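Tyrosine recombinase XerH (PDB 5JK0) catalyses cutting and rejoining of recombining DNA molecules as a site-specific tyrosine recombinase, and takes part in chromosome segregation in Helicobacter pylori. Local coordinates at residues L97-S101 against L102-D106; T211-R214 against S215-L219; Q286-L289 against Y290-E294. All coordinates share one frame; numbering follows the deposited sequence.

Interaction 1 of 3, residues L97-S101 against L102-D106; sequences LAFNS and LKNID
With chi1 at -66°, Asn-104 lays CG beside its own backbone N and swings its amide back over the peptide of Ser-101; Ser-101 itself, with chi1 at 174°, turns OG against its carbonyl side, next to the amide of Lys-103. The two polar groups thus close the same turn from different ends. Asn-104 OD1 accepts the N-H of Ser-101 at 3.0 Å in a clearly bent bond (N-H...O 134°), the donor lying somewhat off the carbonyl plane. Ser-101 OG in turn receives the N-H of Lys-103 at 3.1 Å, the bond of an ST turn, and Asn-104 N reaches Ser-101 O at 3.2 Å, approaching from above the carbonyl plane. Ser-101 stands just before the 3-10 segment 102-104. A water adds a further link: it accepts from Asn-100 N at 3.1 Å and donates to Asn-104 OD1 at 2.9 Å. Phe-99 crosses the Asn-104 side chain at a slant, its CG 3.8 Å from Asn-104 CB.

This turn lies in the core-binding region. Beyond the segments, Leu-102 packs on helix 12-30, and Ile-105 on helices 74-93 and 107-117. Chemically, Asn-104 OD1 is gripped by a backbone amide and a water, while Ser-101 OG accepts one bond and probably donates to the Glu-7 carboxylate. The amides of residues 101, 102 and 103 are each met by a side-chain oxygen, from Asn-104 OD1, Glu-7 OE1 and Ser-101 OG respectively, so the start of the turn relies on side chains for its acceptors.

Interaction 2 of 3, residues T211-R214 against S215-L219; sequences TGMR and SNEAL. With nucleotides of chain G.
Bent at chi3 (-68°), Arg-214 sets one face of its guanidinium against Glu-217, whose CG sits 3.5 Å above the plane and toward its rim, while the carboxylate plane is turned 36° from it. Arg-214 NH2 and Glu-217 OE2, 3.5 Å apart, form a salt bridge by charge alone, because the oxygen is well out of the guanidinium plane. The directed bond goes to the backbone: Arg-214 N donates to Glu-217 OE1 at 2.8 Å with an N-H...O angle of 156°, meeting the anti side of the carboxylate. Arg-214 is the N-cap of helix 215-219 and Glu-217 its third residue, so this is the side-chain-to-N-cap half of a capping box. The guanidinium edge faces the phosphate of DT22 of chain G, where NH1 makes a weak bond to OP1; Asn-216 N grips the same OP1 more firmly, at 2.9 Å. This fits the predicted active-site role of Arg-214. Met-213 SD meets Ala-218 CB at 3.8 Å.

Helix 198-211 receives Met-213 and Ala-218, strand 232-238 meets Met-213 and Glu-217, and Arg-245 of strand 244-250 forms a salt bridge with Glu-217 OE1; helix 309-324 brings Arg-313 beside Arg-214.

Interaction 3 of 3, residues Q286-L289 against Y290-E294; sequences QAYL and YKQVE. With nucleotides of chain G; nucleotides of chain H.
Tyr-290 CB lies 3.4 Å from Gln-286 O, one helical turn back, and chi1 of 178° sends CG away from the backbone N, out toward the DNA. C8 of DA24 of chain G lies over one ring face, toward its rim: CG faces it, CD1 of Tyr-290 is 3.6 Å from C8, and CE1 is 3.5 Å from the sugar C2' of DA24. On the other branch, CD2 nears OP2 and CE2 nears C3' of DC23 of chain G. CZ and OH end at OP2 of DA24, in the ring plane at the edge; OH donates to it over a separation so short that its exact length is doubtful.

Gln-286 reads the same nucleotide. Its OE1 accepts from N6 of DA24 at 2.6 Å, NE2 gives a weak bond to N7, and NE2 also bonds OP2 of DC23 at 2.7 Å. Pairing N6 and N7 with one amide is the familiar glutamine-to-adenine recognition in the major groove. Gln-292 CG rests over a face of Tyr-288, a CH-pi contact 4.0 Å from the ring centroid.

Helical i to i+4 bonds, such as Tyr-290 N to Gln-286 O at 2.8 Å, set this spacing. Leu-289 CD1 and Val-293 CG2, side by side at 4.1 Å, pack on helix 198-211, whose Asn-201 bonds Tyr-288 OH.

How the interactions relate
Interactions 2 and 3 belong to one catalytic-domain neighbourhood, with centres about 13 Å apart. They touch through Leu-219 CD1 and Gln-286 N at 3.6 Å and through Ser-215 CB and Leu-289 CD2 at 3.8 Å, and together they hold three successive nucleotides of chain G. The side chain of Arg-214 comes to about 4 Å from that of Arg-313, and the side chain of Tyr-290 to about 8 Å from that of His-310, both predicted active-site residues. Interaction 1 stands apart in the core-binding region: its centre is about 48 Å from that of interaction 2 and about 47 Å from that of interaction 3, and its nearest atom is about 17 Å from DNA.

Interaction 1 of 3, residues L97-S101 against L102-D106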
loop_
_atom_site.group_PDB
_atom_site.type_symbol
_atom_site.label_atom_id
_atom_site.label_comp_id
_atom_site.label_asym_id
_atom_site.label_seq_id
_atom_site.Cartn_x
_atom_site.Cartn_y
_atom_site.Cartn_z
ATOM N N LEU D 97 6.937 -37.324 -15.240
ATOM C CA LEU D 97 8.088 -37.094 -16.101
ATOM C C LEU D 97 9.075 -36.171 -15.399
ATOM O O LEU D 97 8.683 -35.167 -14.806
ATOM C CB LEU D 97 7.662 -36.498 -17.447
ATOM C CG LEU D 97 6.893 -37.390 -18.430
ATOM C CD1 LEU D 97 7.528 -38.771 -18.525
ATOM C CD2 LEU D 97 5.415 -37.489 -18.072
ATOM N N ALA D 98 10.354 -36.515 -15.466
ATOM C CA ALA D 98 11.390 -35.730 -14.808
ATOM C C ALA D 98 11.715 -34.468 -15.597
ATOM O O ALA D 98 11.587 -34.439 -16.822
ATOM C CB ALA D 98 12.643 -36.570 -14.613
ATOM N N PHE D 99 12.129 -33.425 -14.886
ATOM C CA PHE D 99 12.584 -32.195 -15.520
ATOM C C PHE D 99 14.038 -32.348 -15.946
ATOM O O PHE D 99 14.945 -32.283 -15.116
ATOM C CB PHE D 99 12.428 -31.002 -14.574
ATOM C CG PHE D 99 11.001 -30.700 -14.208
ATOM C CD1 PHE D 99 9.964 -31.037 -15.061
ATOM C CD2 PHE D 99 10.699 -30.078 -13.007
ATOM C CE1 PHE D 99 8.653 -30.758 -14.725
ATOM C CE2 PHE D 99 9.391 -29.796 -12.666
ATOM C CZ PHE D 99 8.366 -30.137 -13.526
ATOM N N ASN D 100 14.259 -32.550 -17.241
ATOM C CA ASN D 100 15.595 -32.845 -17.746
ATOM C C ASN D 100 16.299 -31.642 -18.371
ATOM O O ASN D 100 17.336 -31.793 -19.015
ATOM C CB ASN D 100 15.525 -33.982 -18.769
ATOM C CG ASN D 100 15.060 -35.289 -18.157
ATOM O OD1 ASN D 100 15.356 -35.587 -17.000
ATOM N ND2 ASN D 100 14.325 -36.077 -18.933
ATOM N N SER D 101 15.744 -30.450 -18.174
ATOM C CA SER D 101 16.311 -29.248 -18.779
ATOM C C SER D 101 16.218 -28.031 -17.863
ATOM O O SER D 101 15.334 -27.948 -17.010
ATOM C CB SER D 101 15.612 -28.950 -20.108
ATOM O OG SER D 101 16.056 -27.720 -20.653
ATOM N N LEU D 102 17.136 -27.085 -18.051
ATOM C CA LEU D 102 17.105 -25.824 -17.315
ATOM C C LEU D 102 15.877 -25.008 -17.694
ATOM O O LEU D 102 15.406 -24.178 -16.916
ATOM C CB LEU D 102 18.373 -25.006 -17.577
ATOM C CG LEU D 102 19.668 -25.461 -16.902
ATOM C CD1 LEU D 102 20.809 -24.521 -17.262
ATOM C CD2 LEU D 102 19.490 -25.535 -15.392
ATOM N N LYS D 103 15.363 -25.250 -18.896
ATOM C CA LYS D 103 14.191 -24.535 -19.391
ATOM C C LYS D 103 12.922 -24.925 -18.634
ATOM O O LYS D 103 11.898 -24.250 -18.740
ATOM C CB LYS D 103 14.009 -24.787 -20.890
ATOM C CG LYS D 103 15.139 -24.241 -21.750
ATOM C CD LYS D 103 14.901 -24.527 -23.226
ATOM C CE LYS D 103 16.024 -23.969 -24.086
ATOM N NZ LYS D 103 15.832 -24.281 -25.530
ATOM N N ASN D 104 12.996 -26.012 -17.871
ATOM C CA ASN D 104 11.867 -26.449 -17.055
ATOM C C ASN D 104 11.687 -25.571 -15.821
ATOM O O ASN D 104 10.636 -25.595 -15.178
ATOM C CB ASN D 104 12.040 -27.910 -16.635
ATOM C CG ASN D 104 11.982 -28.865 -17.810
ATOM O OD1 ASN D 104 12.852 -29.720 -17.976
ATOM N ND2 ASN D 104 10.951 -28.725 -18.634
ATOM N N ILE D 105 12.717 -24.798 -15.496
ATOM C CA ILE D 105 12.654 -23.879 -14.367
ATOM C C ILE D 105 11.794 -22.665 -14.704
ATOM O O ILE D 105 12.119 -21.899 -15.610
ATOM C CB ILE D 105 14.057 -23.399 -13.946
ATOM C CG1 ILE D 105 14.932 -24.589 -13.545
ATOM C CG2 ILE D 105 13.957 -22.397 -12.805
ATOM C CD1 ILE D 105 16.320 -24.197 -13.079
ATOM N N ASP D 106 10.693 -22.495 -13.978
ATOM C CA ASP D 106 9.818 -21.348 -14.191
ATOM C C ASP D 106 9.443 -20.669 -12.878
ATOM O O ASP D 106 9.974 -21.002 -11.820
ATOM C CB ASP D 106 8.552 -21.766 -14.949
ATOM C CG ASP D 106 7.853 -22.965 -14.325
ATOM O OD1 ASP D 106 8.032 -23.211 -13.114
ATOM O OD2 ASP D 106 7.117 -23.661 -15.054
HETATM O O HOH W 1 12.348 -32.038 -19.656
#

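Interaction 2 of 3, residues T211-R214 against S215-L219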
loop_
_atom_site.group_PDB
_atom_site.type_symbol
_atom_site.label_atom_id
_atom_site.label_comp_id
_atom_site.label_asym_id
_atom_site.label_seq_id
_atom_site.Cartn_x
_atom_site.Cartn_y
_atom_site.Cartn_z
ATOM N N THR D 211 28.517 9.298 20.499
ATOM C CA THR D 211 28.542 9.761 19.113
ATOM C C THR D 211 27.464 9.096 18.264
ATOM O O THR D 211 26.941 9.699 17.327
ATOM C CB THR D 211 29.915 9.510 18.458
ATOM O OG1 THR D 211 30.210 8.107 18.478
ATOM C CG2 THR D 211 31.006 10.267 19.199
ATOM N N GLY D 212 27.137 7.851 18.591
ATOM C CA GLY D 212 26.116 7.122 17.863
ATOM C C GLY D 212 26.608 6.564 16.542
ATOM O O GLY D 212 25.811 6.248 15.662
ATOM N N MET D 213 27.926 6.449 16.396
ATOM C CA MET D 213 28.504 5.894 15.177
ATOM C C MET D 213 28.260 4.388 15.110
ATOM O O MET D 213 28.041 3.740 16.135
ATOM C CB MET D 213 30.004 6.198 15.098
ATOM C CG MET D 213 30.855 5.480 16.136
ATOM S SD MET D 213 32.622 5.802 15.936
ATOM C CE MET D 213 32.692 7.561 16.272
ATOM N N ARG D 214 28.290 3.837 13.900
ATOM C CA ARG D 214 28.045 2.411 13.705
ATOM C C ARG D 214 29.176 1.566 14.282
ATOM O O ARG D 214 30.255 2.079 14.586
ATOM C CB ARG D 214 27.859 2.095 12.219
ATOM C CG ARG D 214 26.592 2.678 11.612
ATOM C CD ARG D 214 26.429 2.281 10.150
ATOM N NE ARG D 214 27.435 2.896 9.288
ATOM C CZ ARG D 214 28.530 2.281 8.854
ATOM N NH1 ARG D 214 28.769 1.022 9.198
ATOM N NH2 ARG D 214 29.388 2.924 8.072
ATOM N N SER D 215 28.919 0.269 14.429
ATOM C CA SER D 215 29.884 -0.659 15.009
ATOM C C SER D 215 31.203 -0.677 14.243
ATOM O O SER D 215 32.272 -0.532 14.832
ATOM C CB SER D 215 29.301 -2.072 15.061
ATOM O OG SER D 215 28.137 -2.119 15.869
ATOM N N ASN D 216 31.120 -0.854 12.928
ATOM C CA ASN D 216 32.315 -0.947 12.099
ATOM C C ASN D 216 33.092 0.367 12.048
ATOM O O ASN D 216 34.311 0.368 11.868
ATOM C CB ASN D 216 31.948 -1.390 10.683
ATOM C CG ASN D 216 33.169 -1.651 9.822
ATOM O OD1 ASN D 216 33.856 -2.660 9.987
ATOM N ND2 ASN D 216 33.446 -0.741 8.896
ATOM N N GLU D 217 32.383 1.480 12.208
ATOM C CA GLU D 217 33.022 2.792 12.232
ATOM C C GLU D 217 33.920 2.945 13.456
ATOM O O GLU D 217 35.012 3.504 13.369
ATOM C CB GLU D 217 31.971 3.905 12.209
ATOM C CG GLU D 217 31.203 4.010 10.901
ATOM C CD GLU D 217 30.203 5.150 10.901
ATOM O OE1 GLU D 217 29.548 5.371 11.941
ATOM O OE2 GLU D 217 30.077 5.830 9.861
ATOM N N ALA D 218 33.455 2.442 14.594
ATOM C CA ALA D 218 34.222 2.518 15.832
ATOM C C ALA D 218 35.395 1.545 15.816
ATOM O O ALA D 218 36.464 1.836 16.351
ATOM C CB ALA D 218 33.324 2.246 17.030
ATOM N N LEU D 219 35.187 0.388 15.194
ATOM C CA LEU D 219 36.203 -0.658 15.155
ATOM C C LEU D 219 37.342 -0.324 14.193
ATOM O O LEU D 219 38.429 -0.895 14.287
ATOM C CB LEU D 219 35.570 -1.996 14.767
ATOM C CG LEU D 219 34.563 -2.587 15.757
ATOM C CD1 LEU D 219 33.917 -3.838 15.183
ATOM C CD2 LEU D 219 35.236 -2.888 17.085
ATOM P P DT G 22 28.165 -2.505 10.687
ATOM O OP1 DT G 22 28.650 -1.354 11.479
ATOM O OP2 DT G 22 29.124 -3.522 10.202
ATOM O "O5'" DT G 22 27.031 -3.262 11.525
ATOM C "C5'" DT G 22 25.900 -2.543 11.992
ATOM C "C4'" DT G 22 24.842 -3.485 12.538
ATOM O "O4'" DT G 22 24.489 -4.463 11.526
ATOM C "C3'" DT G 22 25.252 -4.279 13.783
ATOM O "O3'" DT G 22 24.235 -4.169 14.774
ATOM C "C2'" DT G 22 25.398 -5.713 13.268
ATOM C "C1'" DT G 22 24.408 -5.737 12.117
ATOM N N1 DT G 22 24.732 -6.756 11.080
ATOM C C2 DT G 22 23.818 -7.742 10.791
ATOM O O2 DT G 22 22.737 -7.834 11.346
ATOM N N3 DT G 22 24.217 -8.627 9.825
ATOM C C4 DT G 22 25.414 -8.622 9.132
ATOM O O4 DT G 22 25.683 -9.460 8.278
ATOM C C5 DT G 22 26.327 -7.561 9.484
ATOM C C7 DT G 22 27.658 -7.452 8.801
ATOM C C6 DT G 22 25.947 -6.692 10.432
#

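Interaction 3 of 3, residues Q286-L289 against Y290-E294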
loop_
_atom_site.group_PDB
_atom_site.type_symbol
_atom_site.label_atom_id
_atom_site.label_comp_id
_atom_site.label_asym_id
_atom_site.label_seq_id
_atom_site.Cartn_x
_atom_site.Cartn_y
_atom_site.Cartn_z
ATOM N N GLN D 286 32.646 -7.257 15.201
ATOM C CA GLN D 286 31.348 -6.857 15.729
ATOM C C GLN D 286 30.842 -7.871 16.752
ATOM O O GLN D 286 30.157 -7.512 17.712
ATOM C CB GLN D 286 30.341 -6.693 14.583
ATOM C CG GLN D 286 28.888 -6.529 15.011
ATOM C CD GLN D 286 28.167 -7.858 15.157
ATOM O OE1 GLN D 286 28.669 -8.899 14.734
ATOM N NE2 GLN D 286 26.988 -7.828 15.766
ATOM N N ALA D 287 31.189 -9.137 16.538
ATOM C CA ALA D 287 30.746 -10.223 17.408
ATOM C C ALA D 287 31.198 -10.017 18.851
ATOM O O ALA D 287 30.427 -10.228 19.788
ATOM C CB ALA D 287 31.251 -11.558 16.881
ATOM N N TYR D 288 32.449 -9.601 19.025
ATOM C CA TYR D 288 32.984 -9.348 20.357
ATOM C C TYR D 288 32.376 -8.087 20.960
ATOM O O TYR D 288 32.070 -8.044 22.152
ATOM C CB TYR D 288 34.508 -9.226 20.318
ATOM C CG TYR D 288 35.124 -8.940 21.670
ATOM C CD1 TYR D 288 35.347 -9.963 22.584
ATOM C CD2 TYR D 288 35.479 -7.647 22.033
ATOM C CE1 TYR D 288 35.906 -9.706 23.822
ATOM C CE2 TYR D 288 36.039 -7.380 23.269
ATOM C CZ TYR D 288 36.250 -8.413 24.158
ATOM O OH TYR D 288 36.807 -8.149 25.387
ATOM N N LEU D 289 32.210 -7.062 20.130
ATOM C CA LEU D 289 31.627 -5.800 20.572
ATOM C C LEU D 289 30.204 -5.999 21.083
ATOM O O LEU D 289 29.839 -5.479 22.137
ATOM C CB LEU D 289 31.640 -4.774 19.436
ATOM C CG LEU D 289 30.884 -3.467 19.686
ATOM C CD1 LEU D 289 31.444 -2.724 20.891
ATOM C CD2 LEU D 289 30.919 -2.585 18.444
ATOM N N TYR D 290 29.409 -6.754 20.331
ATOM C CA TYR D 290 28.027 -7.038 20.710
ATOM C C TYR D 290 27.957 -7.737 22.064
ATOM O O TYR D 290 27.177 -7.347 22.935
ATOM C CB TYR D 290 27.344 -7.901 19.643
ATOM C CG TYR D 290 25.920 -8.288 19.984
ATOM C CD1 TYR D 290 25.647 -9.442 20.712
ATOM C CD2 TYR D 290 24.848 -7.504 19.576
ATOM C CE1 TYR D 290 24.351 -9.796 21.031
ATOM C CE2 TYR D 290 23.547 -7.853 19.887
ATOM C CZ TYR D 290 23.307 -9.000 20.615
ATOM O OH TYR D 290 22.015 -9.356 20.931
ATOM N N LYS D 291 28.776 -8.772 22.227
ATOM C CA LYS D 291 28.776 -9.580 23.441
ATOM C C LYS D 291 29.088 -8.739 24.674
ATOM O O LYS D 291 28.512 -8.948 25.741
ATOM C CB LYS D 291 29.782 -10.725 23.315
ATOM C CG LYS D 291 29.532 -11.885 24.264
ATOM C CD LYS D 291 28.217 -12.582 23.945
ATOM C CE LYS D 291 28.013 -13.807 24.825
ATOM N NZ LYS D 291 26.763 -14.543 24.482
ATOM N N GLN D 292 30.000 -7.785 24.523
ATOM C CA GLN D 292 30.372 -6.906 25.625
ATOM C C GLN D 292 29.263 -5.904 25.932
ATOM O O GLN D 292 29.054 -5.532 27.086
ATOM C CB GLN D 292 31.677 -6.170 25.308
ATOM C CG GLN D 292 32.892 -7.080 25.245
ATOM C CD GLN D 292 33.182 -7.754 26.571
ATOM O OE1 GLN D 292 33.065 -7.140 27.632
ATOM N NE2 GLN D 292 33.556 -9.027 26.519
ATOM N N VAL D 293 28.555 -5.471 24.893
ATOM C CA VAL D 293 27.451 -4.530 25.055
ATOM C C VAL D 293 26.251 -5.197 25.723
ATOM O O VAL D 293 25.696 -4.669 26.689
ATOM C CB VAL D 293 27.017 -3.932 23.702
ATOM C CG1 VAL D 293 25.680 -3.216 23.832
ATOM C CG2 VAL D 293 28.087 -2.985 23.177
ATOM N N GLU D 294 25.860 -6.358 25.206
ATOM C CA GLU D 294 24.740 -7.116 25.757
ATOM C C GLU D 294 24.976 -7.469 27.223
ATOM O O GLU D 294 24.045 -7.480 28.029
ATOM C CB GLU D 294 24.507 -8.396 24.950
ATOM C CG GLU D 294 23.329 -9.226 25.434
ATOM C CD GLU D 294 23.364 -10.653 24.916
ATOM O OE1 GLU D 294 24.460 -11.126 24.544
ATOM O OE2 GLU D 294 22.296 -11.300 24.882
ATOM P P DA G 24 19.748 -9.076 18.774
ATOM O OP1 DA G 24 18.288 -9.284 18.886
ATOM O OP2 DA G 24 20.415 -8.099 19.662
ATOM O "O5'" DA G 24 20.484 -10.491 18.934
ATOM C "C5'" DA G 24 19.973 -11.626 18.249
ATOM C "C4'" DA G 24 20.972 -12.772 18.235
ATOM O "O4'" DA G 24 22.056 -12.486 17.310
ATOM C "C3'" DA G 24 21.642 -13.097 19.580
ATOM O "O3'" DA G 24 21.581 -14.496 19.800
ATOM C "C2'" DA G 24 23.089 -12.650 19.358
ATOM C "C1'" DA G 24 23.238 -12.970 17.884
ATOM N N9 DA G 24 24.390 -12.346 17.239
ATOM C C8 DA G 24 24.982 -11.156 17.561
ATOM N N7 DA G 24 26.012 -10.856 16.803
ATOM C C5 DA G 24 26.102 -11.926 15.925
ATOM C C6 DA G 24 26.989 -12.218 14.870
ATOM N N6 DA G 24 27.993 -11.415 14.507
ATOM N N1 DA G 24 26.797 -13.371 14.195
ATOM C C2 DA G 24 25.790 -14.173 14.557
ATOM N N3 DA G 24 24.898 -14.009 15.531
ATOM C C4 DA G 24 25.112 -12.853 16.183
ATOM P P DC G 23 24.349 -4.958 16.170
ATOM O OP1 DC G 23 23.804 -4.065 17.217
ATOM O OP2 DC G 23 25.722 -5.494 16.316
ATOM O "O5'" DC G 23 23.345 -6.189 15.991
ATOM C "C5'" DC G 23 21.983 -5.945 15.656
ATOM C "C4'" DC G 23 21.180 -7.235 15.655
ATOM O "O4'" DC G 23 21.607 -8.074 14.552
ATOM C "C3'" DC G 23 21.319 -8.086 16.916
ATOM O "O3'" DC G 23 20.060 -8.654 17.256
ATOM C "C2'" DC G 23 22.328 -9.155 16.504
ATOM C "C1'" DC G 23 21.996 -9.342 15.031
ATOM N N1 DC G 23 23.148 -9.816 14.209
ATOM C C2 DC G 23 23.112 -11.089 13.632
ATOM O O2 DC G 23 22.124 -11.810 13.822
ATOM N N3 DC G 23 24.165 -11.499 12.882
ATOM C C4 DC G 23 25.210 -10.691 12.698
ATOM N N4 DC G 23 26.225 -11.140 11.951
ATOM C C5 DC G 23 25.265 -9.390 13.278
ATOM C C6 DC G 23 24.222 -8.996 14.017
ATOM P P DT H 5 38.528 -11.627 16.585
ATOM O OP1 DT H 5 39.626 -11.117 15.735
ATOM O OP2 DT H 5 37.398 -10.739 16.938
ATOM O "O5'" DT H 5 37.926 -12.952 15.916
ATOM C "C5'" DT H 5 38.798 -14.005 15.513
ATOM C "C4'" DT H 5 38.013 -15.182 14.952
ATOM O "O4'" DT H 5 37.032 -15.623 15.928
ATOM C "C3'" DT H 5 37.239 -14.897 13.663
ATOM O "O3'" DT H 5 37.400 -15.980 12.748
ATOM C "C2'" DT H 5 35.793 -14.774 14.140
ATOM C "C1'" DT H 5 35.773 -15.746 15.308
ATOM N N1 DT H 5 34.717 -15.442 16.319
ATOM C C2 DT H 5 33.583 -16.219 16.364
ATOM O O2 DT H 5 33.386 -17.158 15.613
ATOM N N3 DT H 5 32.678 -15.857 17.326
ATOM C C4 DT H 5 32.792 -14.817 18.231
ATOM O O4 DT H 5 31.923 -14.569 19.060
ATOM C C5 DT H 5 34.005 -14.040 18.129
ATOM C C7 DT H 5 34.242 -12.884 19.055
ATOM C C6 DT H 5 34.899 -14.386 17.189
#